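Local coordinates for protein aldose 1-epimerase (Escherichia coli, PDB 3NRE) that is a putative aldose 1-epimerase, which would probably interconvert the alpha and beta anomers of aldose sugars, at residues D126-T131 against M284-E289. Sequence-based numbering, arbitrary orientation.
Sequences DTLTVT and MSLRVE
Arg287 lies side by side with Asp126 and crosses Thr127 at a slant, its aliphatic part doing the touching: Thr127 OG1 sits 3.5 Å from Arg287 CG, and Asp126 OD2 is 3.8 Å from Arg287 CD. CG anti to its backbone N (chi1 178°) brings that methylene beside Thr127 OG1; the chain bends further on, at chi3 (62°). The guanidinium does not meet the Asp126 carboxylate directly; a water at its edge joins Arg287 NH1 to Asp126 OD2, 2.7 Å from the latter, and also donates to Val288 O. Arg287 NH1 further forms a salt bridge with Glu289 OE1 (3.0 Å), and Glu289 in turn pairs with Arg212. An alanine here would probably leave Glu289 OE1 without this mate, the water with one partner fewer, and Thr127 OG1 without the CG and CD methylenes. Beta-branched Thr127 suits a strand: its OG1 donates to Asp126 OD1 (2.8 Å) from above the carboxylate plane, while CG2 lies against Ser285 CB (4.0 Å). Leu128, Val130, Leu286 and selenomethionine Met284 point to the other, buried face, where apolar chains suit a side on which Ile23 and Phe26 touch Leu128; Leu128 CD2 lies 4.3 Å from Leu286 CD1. Five backbone hydrogen bonds join 126-131 to 284-289, on neighbouring antiparallel strands inside a large sheet of the galactose mutarotase-like beta-sandwich.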
loop_
_atom_site.group_PDB
_atom_site.type_symbol
_atom_site.label_atom_id
_atom_site.label_comp_id
_atom_site.label_asym_id
_atom_site.label_seq_id
_atom_site.Cartn_x
_atom_site.Cartn_y
_atom_site.Cartn_z
ATOM N N ASP A 126 16.843 -0.312 -13.324
ATOM C CA ASP A 126 16.431 -1.444 -12.495
ATOM C C ASP A 126 15.518 -1.109 -11.307
ATOM O O ASP A 126 15.146 -2.021 -10.586
ATOM C CB ASP A 126 17.666 -2.200 -11.987
ATOM C CG ASP A 126 18.539 -1.341 -11.054
ATOM O OD1 ASP A 126 18.226 -0.139 -10.876
ATOM O OD2 ASP A 126 19.517 -1.879 -10.488
ATOM N N THR A 127 15.180 0.163 -11.095
ATOM C CA THR A 127 14.443 0.561 -9.919
ATOM C C THR A 127 13.295 1.535 -10.223
ATOM O O THR A 127 13.465 2.506 -10.956
ATOM C CB THR A 127 15.373 1.258 -8.855
ATOM O OG1 THR A 127 16.609 0.538 -8.693
ATOM C CG2 THR A 127 14.677 1.373 -7.517
ATOM N N LEU A 128 12.170 1.281 -9.587
ATOM C CA LEU A 128 11.023 2.176 -9.551
ATOM C C LEU A 128 10.996 2.816 -8.159
ATOM O O LEU A 128 11.043 2.093 -7.150
ATOM C CB LEU A 128 9.726 1.372 -9.690
ATOM C CG LEU A 128 8.441 2.142 -9.368
ATOM C CD1 LEU A 128 8.260 3.345 -10.298
ATOM C CD2 LEU A 128 7.216 1.213 -9.396
ATOM N N THR A 129 10.943 4.154 -8.115
ATOM C CA THR A 129 10.807 4.899 -6.862
ATOM C C THR A 129 9.467 5.659 -6.899
ATOM O O THR A 129 9.149 6.367 -7.858
ATOM C CB THR A 129 11.981 5.893 -6.652
ATOM O OG1 THR A 129 13.234 5.193 -6.738
ATOM C CG2 THR A 129 11.895 6.592 -5.293
ATOM N N VAL A 130 8.697 5.522 -5.834
ATOM C CA VAL A 130 7.403 6.173 -5.706
ATOM C C VAL A 130 7.421 6.936 -4.380
ATOM O O VAL A 130 7.849 6.386 -3.378
ATOM C CB VAL A 130 6.228 5.169 -5.673
ATOM C CG1 VAL A 130 4.926 5.953 -5.659
ATOM C CG2 VAL A 130 6.263 4.157 -6.882
ATOM N N THR A 131 7.015 8.200 -4.419
ATOM C CA THR A 131 7.064 9.109 -3.291
ATOM C C THR A 131 5.662 9.729 -3.058
ATOM O O THR A 131 5.071 10.315 -3.987
ATOM C CB THR A 131 8.136 10.193 -3.624
ATOM O OG1 THR A 131 9.400 9.551 -3.888
ATOM C CG2 THR A 131 8.305 11.264 -2.513
HETATM N N MSE A 284 8.760 4.490 -1.419
HETATM C CA MSE A 284 8.929 3.054 -1.566
HETATM C C MSE A 284 9.747 2.879 -2.826
HETATM O O MSE A 284 9.404 3.495 -3.834
HETATM C CB MSE A 284 7.563 2.406 -1.749
HETATM C CG MSE A 284 7.589 0.941 -2.201
HETATM SE SE MSE A 284 5.915 0.100 -2.448
HETATM C CE MSE A 284 5.246 0.989 -4.017
ATOM N N SER A 285 10.779 2.037 -2.792
ATOM C CA SER A 285 11.447 1.669 -4.008
ATOM C C SER A 285 11.346 0.172 -4.245
ATOM O O SER A 285 11.336 -0.626 -3.292
ATOM C CB SER A 285 12.884 2.155 -4.018
ATOM O OG SER A 285 13.723 1.436 -3.126
ATOM N N LEU A 286 11.203 -0.196 -5.524
ATOM C CA LEU A 286 11.196 -1.600 -5.924
ATOM C C LEU A 286 12.318 -1.802 -6.921
ATOM O O LEU A 286 12.280 -1.253 -8.006
ATOM C CB LEU A 286 9.843 -1.963 -6.558
ATOM C CG LEU A 286 8.578 -1.745 -5.705
ATOM C CD1 LEU A 286 7.319 -2.016 -6.546
ATOM C CD2 LEU A 286 8.628 -2.592 -4.440
ATOM N N ARG A 287 13.304 -2.618 -6.571
ATOM C CA ARG A 287 14.452 -2.830 -7.427
ATOM C C ARG A 287 14.450 -4.246 -7.943
ATOM O O ARG A 287 14.316 -5.191 -7.152
ATOM C CB ARG A 287 15.758 -2.531 -6.683
ATOM C CG ARG A 287 16.997 -2.780 -7.507
ATOM C CD ARG A 287 18.266 -2.125 -6.927
ATOM N NE ARG A 287 18.594 -2.666 -5.605
ATOM C CZ ARG A 287 19.197 -3.834 -5.378
ATOM N NH1 ARG A 287 19.553 -4.645 -6.373
ATOM N NH2 ARG A 287 19.442 -4.203 -4.131
ATOM N N VAL A 288 14.638 -4.421 -9.257
ATOM C CA VAL A 288 14.667 -5.765 -9.832
ATOM C C VAL A 288 16.093 -6.247 -9.865
ATOM O O VAL A 288 16.977 -5.514 -10.311
ATOM C CB VAL A 288 14.117 -5.822 -11.277
ATOM C CG1 VAL A 288 13.849 -7.276 -11.685
ATOM C CG2 VAL A 288 12.880 -4.998 -11.405
ATOM N N GLU A 289 16.321 -7.472 -9.415
ATOM C CA GLU A 289 17.643 -8.042 -9.557
ATOM C C GLU A 289 17.617 -9.489 -9.997
ATOM O O GLU A 289 16.659 -10.236 -9.760
ATOM C CB GLU A 289 18.495 -7.850 -8.289
ATOM C CG GLU A 289 17.989 -8.493 -7.040
ATOM C CD GLU A 289 19.030 -8.486 -5.895
ATOM O OE1 GLU A 289 19.865 -7.565 -5.839
ATOM O OE2 GLU A 289 18.996 -9.394 -5.033
HETATM O O HOH W 1 19.346 -4.365 -9.442
#